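Local coordinates for translation initiation inhibitor (Streptococcus pyogenes, PDB 2EWC), which is of unknown function but belongs to the widespread YjgF family of small trimeric proteins and has been proposed to inhibit translation initiation, at residues B[22-27]-B[116-122]; B[29-35]-B[108-114]; B[76-80]-B[93-97]. All coordinates share one frame. Residue numbers count along the deposited sequence, not the author numbering.

Contact 1 (B[22-27]-B[116-122]); sequences GDFYYL and GVAYSKH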
loop_
_atom_site.group_PDB
_atom_site.type_symbol
_atom_site.label_atom_id
_atom_site.label_comp_id
_atom_site.label_asym_id
_atom_site.label_seq_id
_atom_site.Cartn_x
_atom_site.Cartn_y
_atom_site.Cartn_z
ATOM N N GLY B 22 -30.559 36.079 4.115
ATOM C CA GLY B 22 -29.649 36.467 5.197
ATOM C C GLY B 22 -28.292 36.894 4.659
ATOM O O GLY B 22 -28.208 37.844 3.889
ATOM N N ASP B 23 -27.235 36.175 5.055
ATOM C CA ASP B 23 -25.861 36.504 4.654
ATOM C C ASP B 23 -25.422 35.785 3.367
ATOM O O ASP B 23 -24.288 35.981 2.903
ATOM C CB ASP B 23 -24.882 36.168 5.794
ATOM C CG ASP B 23 -25.072 37.057 7.032
ATOM O OD1 ASP B 23 -25.598 38.204 6.909
ATOM O OD2 ASP B 23 -24.659 36.609 8.131
ATOM N N PHE B 24 -26.306 34.950 2.810
ATOM C CA PHE B 24 -25.973 34.102 1.650
ATOM C C PHE B 24 -26.753 34.447 0.401
ATOM O O PHE B 24 -27.899 34.887 0.480
ATOM C CB PHE B 24 -26.126 32.634 2.008
ATOM C CG PHE B 24 -25.061 32.151 2.961
ATOM C CD1 PHE B 24 -23.869 31.613 2.480
ATOM C CD2 PHE B 24 -25.213 32.318 4.335
ATOM C CE1 PHE B 24 -22.866 31.196 3.361
ATOM C CE2 PHE B 24 -24.210 31.914 5.221
ATOM C CZ PHE B 24 -23.041 31.343 4.729
ATOM N N TYR B 25 -26.093 34.299 -0.753
ATOM C CA TYR B 25 -26.664 34.690 -2.024
ATOM C C TYR B 25 -26.552 33.524 -2.969
ATOM O O TYR B 25 -25.456 32.998 -3.160
ATOM C CB TYR B 25 -25.941 35.903 -2.588
ATOM C CG TYR B 25 -26.046 37.110 -1.700
ATOM C CD1 TYR B 25 -26.961 38.109 -1.979
ATOM C CD2 TYR B 25 -25.256 37.232 -0.549
ATOM C CE1 TYR B 25 -27.081 39.221 -1.150
ATOM C CE2 TYR B 25 -25.372 38.341 0.288
ATOM C CZ TYR B 25 -26.289 39.324 -0.027
ATOM O OH TYR B 25 -26.419 40.422 0.772
ATOM N N TYR B 26 -27.678 33.111 -3.539
ATOM C CA TYR B 26 -27.727 31.935 -4.410
ATOM C C TYR B 26 -27.938 32.356 -5.859
ATOM O O TYR B 26 -28.947 32.965 -6.197
ATOM C CB TYR B 26 -28.838 30.983 -3.966
ATOM C CG TYR B 26 -28.551 30.424 -2.613
ATOM C CD1 TYR B 26 -27.954 29.172 -2.480
ATOM C CD2 TYR B 26 -28.816 31.168 -1.455
ATOM C CE1 TYR B 26 -27.633 28.673 -1.243
ATOM C CE2 TYR B 26 -28.503 30.663 -0.216
ATOM C CZ TYR B 26 -27.921 29.412 -0.118
ATOM O OH TYR B 26 -27.585 28.896 1.108
ATOM N N LEU B 27 -26.974 32.016 -6.701
ATOM C CA LEU B 27 -27.031 32.334 -8.129
ATOM C C LEU B 27 -27.655 31.202 -8.933
ATOM O O LEU B 27 -27.237 30.041 -8.828
ATOM C CB LEU B 27 -25.627 32.635 -8.655
ATOM C CG LEU B 27 -24.987 33.945 -8.156
ATOM C CD1 LEU B 27 -23.547 33.731 -7.642
ATOM C CD2 LEU B 27 -25.009 34.939 -9.264
ATOM N N GLY B 116 -23.557 29.227 -8.326
ATOM C CA GLY B 116 -22.769 29.344 -7.107
ATOM C C GLY B 116 -23.508 29.926 -5.930
ATOM O O GLY B 116 -24.687 30.301 -6.033
ATOM N N VAL B 117 -22.787 29.984 -4.810
ATOM C CA VAL B 117 -23.219 30.635 -3.596
ATOM C C VAL B 117 -22.216 31.780 -3.315
ATOM O O VAL B 117 -21.017 31.595 -3.460
ATOM C CB VAL B 117 -23.239 29.623 -2.397
ATOM C CG1 VAL B 117 -23.846 30.261 -1.166
ATOM C CG2 VAL B 117 -24.007 28.322 -2.761
ATOM N N ALA B 118 -22.711 32.948 -2.930
ATOM C CA ALA B 118 -21.860 34.043 -2.437
ATOM C C ALA B 118 -22.198 34.406 -0.972
ATOM O O ALA B 118 -23.246 34.010 -0.456
ATOM C CB ALA B 118 -21.984 35.265 -3.343
ATOM N N TYR B 119 -21.323 35.168 -0.310
ATOM C CA TYR B 119 -21.532 35.486 1.092
ATOM C C TYR B 119 -21.156 36.925 1.393
ATOM O O TYR B 119 -20.188 37.458 0.837
ATOM C CB TYR B 119 -20.690 34.556 1.954
ATOM C CG TYR B 119 -20.655 34.876 3.447
ATOM C CD1 TYR B 119 -21.669 34.429 4.294
ATOM C CD2 TYR B 119 -19.592 35.583 4.012
ATOM C CE1 TYR B 119 -21.644 34.673 5.655
ATOM C CE2 TYR B 119 -19.552 35.845 5.405
ATOM C CZ TYR B 119 -20.599 35.373 6.211
ATOM O OH TYR B 119 -20.618 35.596 7.568
ATOM N N SER B 120 -21.920 37.532 2.297
ATOM C CA SER B 120 -21.643 38.865 2.785
ATOM C C SER B 120 -22.335 39.066 4.139
ATOM O O SER B 120 -23.565 39.136 4.217
ATOM C CB SER B 120 -22.108 39.914 1.783
ATOM O OG SER B 120 -21.645 41.184 2.180
ATOM N N LYS B 121 -21.532 39.149 5.190
ATOM C CA LYS B 121 -22.031 39.278 6.567
ATOM C C LYS B 121 -22.748 40.610 6.841
ATOM O O LYS B 121 -22.185 41.677 6.604
ATOM C CB LYS B 121 -20.874 39.059 7.565
ATOM C CG LYS B 121 -21.163 39.377 9.045
ATOM C CD LYS B 121 -22.233 38.475 9.631
ATOM C CE LYS B 121 -22.492 38.789 11.106
ATOM N NZ LYS B 121 -21.504 38.122 11.992
ATOM N N HIS B 122 -23.993 40.526 7.321
ATOM C CA HIS B 122 -24.707 41.686 7.905
ATOM C C HIS B 122 -24.637 41.691 9.447
ATOM O O HIS B 122 -24.412 42.743 10.071
ATOM C CB HIS B 122 -26.176 41.739 7.455
ATOM C CG HIS B 122 -26.353 41.723 5.967
ATOM N ND1 HIS B 122 -26.524 40.555 5.249
ATOM C CD2 HIS B 122 -26.381 42.728 5.061
ATOM C CE1 HIS B 122 -26.647 40.841 3.964
ATOM N NE2 HIS B 122 -26.569 42.155 3.825
HETATM O O HOH W 1 -22.841 34.947 8.779
HETATM O O HOH W 2 -26.770 28.374 -6.158
#
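F24, Y26, V117 and Y119 line the largely aromatic face of this strand pair. F24 CZ comes within 3.4 Å of Y119 CD1, the two rings meeting obliquely, and F24 CD1 lies 3.9 Å from V117 CG1, which also sits over one face of the Y26 ring. F24 of two neighbouring subunits meets the F24 ring, so this face looks into a subunit interface. On the other face, Y25 CB packs 4.1 Å from A118 CB, with L53 of helix 38-54 against A118. Between the faces runs an antiparallel ladder joining strands 24-30 and 112-119, central neighbours in the YjgF sheet: Y25 N bonds to A118 O (2.9 Å), A118 N to Y25 O (2.8 Å), and S120 N to D23 O (2.9 Å) just past the strand end. Farther out, D23 OD1 accepts from both H122 N (2.9 Å) and H122 ND1 (3.0 Å), the latter a histidine-carboxylate hydrogen bond at the last modelled residue, while a water links D23 OD2 (2.5 Å) to Y119 OH (2.6 Å).

Contact 2 (B[29-35]-B[108-114]); sequences YCVGNVG and QGLLFQV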
loop_
_atom_site.group_PDB
_atom_site.type_symbol
_atom_site.label_atom_id
_atom_site.label_comp_id
_atom_site.label_asym_id
_atom_site.label_seq_id
_atom_site.Cartn_x
_atom_site.Cartn_y
_atom_site.Cartn_z
ATOM N N TYR B 29 -28.229 29.314 -12.567
ATOM C CA TYR B 29 -27.187 29.003 -13.560
ATOM C C TYR B 29 -26.906 30.263 -14.388
ATOM O O TYR B 29 -27.826 31.009 -14.743
ATOM C CB TYR B 29 -27.573 27.813 -14.468
ATOM C CG TYR B 29 -28.773 28.076 -15.355
ATOM C CD1 TYR B 29 -28.623 28.700 -16.596
ATOM C CD2 TYR B 29 -30.064 27.703 -14.946
ATOM C CE1 TYR B 29 -29.737 28.947 -17.421
ATOM C CE2 TYR B 29 -31.169 27.939 -15.745
ATOM C CZ TYR B 29 -31.002 28.561 -16.988
ATOM O OH TYR B 29 -32.096 28.812 -17.793
ATOM N N CYS B 30 -25.628 30.504 -14.654
ATOM C CA CYS B 30 -25.173 31.645 -15.423
ATOM C C CYS B 30 -24.611 31.193 -16.751
ATOM O O CYS B 30 -23.820 30.267 -16.822
ATOM C CB CYS B 30 -24.084 32.402 -14.675
ATOM S SG CYS B 30 -24.602 33.073 -13.105
ATOM N N VAL B 31 -24.988 31.924 -17.786
ATOM C CA VAL B 31 -24.743 31.573 -19.154
ATOM C C VAL B 31 -24.476 32.879 -19.908
ATOM O O VAL B 31 -25.083 33.896 -19.586
ATOM C CB VAL B 31 -25.998 30.809 -19.681
ATOM C CG1 VAL B 31 -26.813 31.634 -20.689
ATOM C CG2 VAL B 31 -25.603 29.512 -20.242
ATOM N N GLY B 32 -23.551 32.868 -20.869
ATOM C CA GLY B 32 -23.220 34.073 -21.644
ATOM C C GLY B 32 -22.467 33.790 -22.937
ATOM O O GLY B 32 -21.876 32.709 -23.094
ATOM N N ASN B 33 -22.462 34.767 -23.854
ATOM C CA ASN B 33 -21.786 34.650 -25.158
ATOM C C ASN B 33 -22.136 33.347 -25.879
ATOM O O ASN B 33 -21.231 32.662 -26.342
ATOM C CB ASN B 33 -20.257 34.711 -24.974
ATOM C CG ASN B 33 -19.769 36.075 -24.503
ATOM O OD1 ASN B 33 -20.433 37.079 -24.718
ATOM N ND2 ASN B 33 -18.595 36.112 -23.854
ATOM N N VAL B 34 -23.411 32.958 -25.960
ATOM C CA VAL B 34 -23.681 31.594 -26.481
ATOM C C VAL B 34 -23.538 31.511 -28.001
ATOM O O VAL B 34 -23.706 32.505 -28.727
ATOM C CB VAL B 34 -25.011 30.882 -25.933
ATOM C CG1 VAL B 34 -25.039 29.362 -26.314
ATOM C CG2 VAL B 34 -25.163 31.014 -24.388
ATOM N N GLY B 35 -23.159 30.332 -28.469
ATOM C CA GLY B 35 -22.778 30.166 -29.851
ATOM C C GLY B 35 -21.302 30.432 -30.080
ATOM O O GLY B 35 -20.786 30.155 -31.154
ATOM N N GLN B 108 -22.075 26.761 -32.842
ATOM C CA GLN B 108 -22.872 27.721 -32.075
ATOM C C GLN B 108 -23.757 27.087 -30.983
ATOM O O GLN B 108 -24.791 27.644 -30.638
ATOM C CB GLN B 108 -23.714 28.604 -33.010
ATOM C CG GLN B 108 -22.871 29.419 -34.012
ATOM C CD GLN B 108 -22.599 28.651 -35.301
ATOM O OE1 GLN B 108 -23.474 27.935 -35.806
ATOM N NE2 GLN B 108 -21.385 28.797 -35.843
ATOM N N GLY B 109 -23.382 25.924 -30.451
ATOM C CA GLY B 109 -24.197 25.314 -29.407
ATOM C C GLY B 109 -23.801 25.796 -28.020
ATOM O O GLY B 109 -22.794 26.494 -27.871
ATOM N N LEU B 110 -24.577 25.410 -27.006
ATOM C CA LEU B 110 -24.281 25.779 -25.624
ATOM C C LEU B 110 -23.273 24.804 -25.045
ATOM O O LEU B 110 -23.487 23.586 -25.130
ATOM C CB LEU B 110 -25.554 25.760 -24.775
ATOM C CG LEU B 110 -25.414 25.907 -23.249
ATOM C CD1 LEU B 110 -24.859 27.320 -22.846
ATOM C CD2 LEU B 110 -26.779 25.653 -22.596
ATOM N N LEU B 111 -22.186 25.319 -24.462
ATOM C CA LEU B 111 -21.095 24.479 -23.965
ATOM C C LEU B 111 -20.864 24.511 -22.461
ATOM O O LEU B 111 -20.175 23.642 -21.923
ATOM C CB LEU B 111 -19.769 24.838 -24.680
ATOM C CG LEU B 111 -19.807 24.880 -26.220
ATOM C CD1 LEU B 111 -18.563 25.565 -26.840
ATOM C CD2 LEU B 111 -20.063 23.465 -26.855
ATOM N N PHE B 112 -21.408 25.516 -21.779
ATOM C CA PHE B 112 -20.984 25.796 -20.412
ATOM C C PHE B 112 -22.009 26.624 -19.638
ATOM O O PHE B 112 -22.622 27.542 -20.192
ATOM C CB PHE B 112 -19.635 26.522 -20.451
ATOM C CG PHE B 112 -19.084 26.857 -19.098
ATOM C CD1 PHE B 112 -18.399 25.895 -18.351
ATOM C CD2 PHE B 112 -19.269 28.124 -18.561
ATOM C CE1 PHE B 112 -17.889 26.197 -17.079
ATOM C CE2 PHE B 112 -18.774 28.442 -17.289
ATOM C CZ PHE B 112 -18.064 27.467 -16.554
ATOM N N GLN B 113 -22.202 26.274 -18.368
ATOM C CA GLN B 113 -23.014 27.061 -17.441
ATOM C C GLN B 113 -22.290 27.047 -16.118
ATOM O O GLN B 113 -21.495 26.142 -15.867
ATOM C CB GLN B 113 -24.399 26.464 -17.234
ATOM C CG GLN B 113 -25.301 26.449 -18.461
ATOM C CD GLN B 113 -26.704 25.939 -18.129
ATOM O OE1 GLN B 113 -26.916 25.321 -17.089
ATOM N NE2 GLN B 113 -27.663 26.177 -19.031
ATOM N N VAL B 114 -22.546 28.053 -15.282
ATOM C CA VAL B 114 -22.009 28.047 -13.935
ATOM C C VAL B 114 -23.067 28.556 -12.949
ATOM O O VAL B 114 -23.922 29.344 -13.308
ATOM C CB VAL B 114 -20.662 28.817 -13.852
ATOM C CG1 VAL B 114 -20.835 30.356 -14.098
ATOM C CG2 VAL B 114 -19.962 28.518 -12.551
HETATM O O HOH W 3 -21.992 30.201 -20.894
#
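Here the antiparallel pairing of strands 24-30 and 112-119, central in the YjgF-family sheet, comes to its end and the two segments part into loops. Its backbone hydrogen bonds belong to one pair, C30 with V114: C30 N to V114 O is very short at 2.5 Å, and V114 N to C30 O is 3.0 Å. Beyond it the two backbones splay, and a water bridges the gap, 3.1 Å from G32 N, whose proton it accepts, and 2.8 Å from F112 O. Q41 of helix 38-54 hydrogen-bonds G109 and L111 in the loop before strand 112-119. Apolar contacts follow the same course. C30 CB meets V114 CG1 at 3.9 Å on the face covered by that helix; V31 CG2 touches L110 CD1 at 3.5 Å, and V34 CG1 lies 4.0 Å from L110 CB. The backbones close again through CA-H...O contacts at G35, whose backbone angles call for glycine and whose CA lies 3.3 Å from Q108 O, while Q108 CA is 3.3 Å from G35 O.

Contact 3 (B[76-80]-B[93-97]); sequences IPVME and ARKSI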
loop_
_atom_site.group_PDB
_atom_site.type_symbol
_atom_site.label_atom_id
_atom_site.label_comp_id
_atom_site.label_asym_id
_atom_site.label_seq_id
_atom_site.Cartn_x
_atom_site.Cartn_y
_atom_site.Cartn_z
ATOM N N ILE B 76 -12.139 21.687 -18.388
ATOM C CA ILE B 76 -11.734 22.245 -17.080
ATOM C C ILE B 76 -10.462 23.128 -17.139
ATOM O O ILE B 76 -10.473 24.201 -16.566
ATOM C CB ILE B 76 -11.598 21.157 -15.987
ATOM C CG1 ILE B 76 -12.976 20.764 -15.431
ATOM C CG2 ILE B 76 -10.749 21.635 -14.784
ATOM C CD1 ILE B 76 -12.920 19.455 -14.690
ATOM N N PRO B 77 -9.370 22.682 -17.812
ATOM C CA PRO B 77 -8.193 23.582 -17.900
ATOM C C PRO B 77 -8.464 24.935 -18.592
ATOM O O PRO B 77 -7.814 25.933 -18.267
ATOM C CB PRO B 77 -7.153 22.778 -18.716
ATOM C CG PRO B 77 -7.605 21.359 -18.694
ATOM C CD PRO B 77 -9.125 21.380 -18.466
ATOM N N VAL B 78 -9.395 24.974 -19.544
ATOM C CA VAL B 78 -9.777 26.247 -20.166
ATOM C C VAL B 78 -10.400 27.111 -19.078
ATOM O O VAL B 78 -10.054 28.272 -18.952
ATOM C CB VAL B 78 -10.770 26.069 -21.346
ATOM C CG1 VAL B 78 -11.138 27.440 -21.970
ATOM C CG2 VAL B 78 -10.192 25.099 -22.418
HETATM N N MSE B 79 -11.312 26.537 -18.290
HETATM C CA MSE B 79 -11.956 27.296 -17.219
HETATM C C MSE B 79 -10.950 27.743 -16.151
HETATM O O MSE B 79 -11.051 28.855 -15.640
HETATM C CB MSE B 79 -13.123 26.516 -16.573
HETATM C CG MSE B 79 -13.828 27.295 -15.402
HETATM SE SE MSE B 79 -14.997 26.356 -14.376
HETATM C CE MSE B 79 -13.880 25.099 -13.701
ATOM N N GLU B 80 -10.017 26.856 -15.801
ATOM C CA GLU B 80 -9.030 27.138 -14.765
ATOM C C GLU B 80 -8.148 28.330 -15.107
ATOM O O GLU B 80 -7.826 29.130 -14.213
ATOM C CB GLU B 80 -8.151 25.922 -14.506
ATOM C CG GLU B 80 -8.848 24.902 -13.628
ATOM C CD GLU B 80 -7.958 23.726 -13.295
ATOM O OE1 GLU B 80 -6.867 23.602 -13.891
ATOM O OE2 GLU B 80 -8.359 22.925 -12.431
ATOM N N ALA B 93 -14.527 27.256 -3.340
ATOM C CA ALA B 93 -14.621 25.797 -3.433
ATOM C C ALA B 93 -15.408 25.518 -4.707
ATOM O O ALA B 93 -16.300 26.294 -5.058
ATOM C CB ALA B 93 -15.344 25.238 -2.250
ATOM N N ARG B 94 -15.086 24.440 -5.416
ATOM C CA ARG B 94 -15.893 24.098 -6.578
ATOM C C ARG B 94 -16.049 22.609 -6.822
ATOM O O ARG B 94 -15.377 21.774 -6.206
ATOM C CB ARG B 94 -15.363 24.785 -7.851
ATOM C CG ARG B 94 -14.293 24.006 -8.539
ATOM C CD ARG B 94 -14.012 24.512 -9.952
ATOM N NE ARG B 94 -12.882 25.434 -9.927
ATOM C CZ ARG B 94 -11.633 25.132 -10.278
ATOM N NH1 ARG B 94 -11.297 23.926 -10.724
ATOM N NH2 ARG B 94 -10.711 26.069 -10.188
ATOM N N LYS B 95 -16.945 22.295 -7.746
ATOM C CA LYS B 95 -16.941 21.000 -8.395
ATOM C C LYS B 95 -17.337 21.201 -9.855
ATOM O O LYS B 95 -17.965 22.212 -10.193
ATOM C CB LYS B 95 -17.888 20.022 -7.680
ATOM C CG LYS B 95 -19.328 20.360 -7.755
ATOM C CD LYS B 95 -20.142 19.082 -7.431
ATOM C CE LYS B 95 -21.624 19.362 -7.291
ATOM N NZ LYS B 95 -21.835 20.336 -6.169
ATOM N N SER B 96 -16.956 20.256 -10.707
ATOM C CA SER B 96 -17.287 20.313 -12.131
ATOM C C SER B 96 -18.059 19.036 -12.518
ATOM O O SER B 96 -17.813 17.960 -11.972
ATOM C CB SER B 96 -16.003 20.416 -12.963
ATOM O OG SER B 96 -15.301 21.611 -12.628
ATOM N N ILE B 97 -18.997 19.166 -13.441
ATOM C CA ILE B 97 -19.879 18.060 -13.852
ATOM C C ILE B 97 -20.017 18.125 -15.370
ATOM O O ILE B 97 -20.094 19.211 -15.950
ATOM C CB ILE B 97 -21.271 18.241 -13.202
ATOM C CG1 ILE B 97 -21.202 17.947 -11.718
ATOM C CG2 ILE B 97 -22.389 17.362 -13.833
ATOM C CD1 ILE B 97 -22.254 18.790 -10.977
#
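The first turn of helix 76-87, marked by the 2.8 Å bond from E80 N to I76 O, runs over strand 93-98 with its direction 147° from that of the strand. The two short axes stay 11.2 Å apart at their closest and no hydrogen bond crosses between the segments; even the nearest CA atoms, those of I76 and S96, are 7.7 Å apart, so side chains do all the bridging. In the extended strand, R94 and S96 point their CA-to-CB bonds toward the helix, whereas K95 and I97 point away. I76 CD1 rests 3.7 Å from S96 CB. One turn on, the selenomethionine M79 reaches across with its methyl: M79 CE is 3.9 Å from S96 OG and 3.8 Å from R94 CD, and it sits over one face of the R94 guanidinium. This is the helix-on-sheet packing of a beta-alpha-beta unit, in which helix 76-87 connects parallel neighbours 63-70 and 93-98; C68 and F70 of the first strand also touch M79, and I42 of helix 38-54 packs against it. At the polar margin E80 OE2 forms a long salt bridge with R94 NH1, 3.5 Å away and near the guanidinium plane. Stronger partners for both charges come from a neighbouring subunit, whose R13 pairs with E80 through its side chain and with R94 through its backbone O. On the opposite side of the strand, K95 forms salt bridges to D67 of its own chain and to D67 and D115 of that same neighbouring subunit.

From the N terminus, the chain enters contact 1 at 22-27 and contact 2 at 29-35, segments that overlap the start and the end of strand 24-30. It then forms helix 38-54, strand 63-70 and helix 76-87 before strand 93-98 closes the short loop of contact 3. Residues 108-114 next close contact 2, and 116-122 close contact 1, so contact 3 nests inside contact 2 and contact 2 inside contact 1; none cross. Contacts 1 and 2 tie strand 24-30 to 112-119 at places whose centres lie about 23 Å apart, while contact 3 joins a helix to strand 93-98, outermost of the sheet within this chain. F112 CZ meets M79 SE at 3.9 Å, joining contacts 2 and 3, and contacts 1 and 3 both touch one neighbouring subunit.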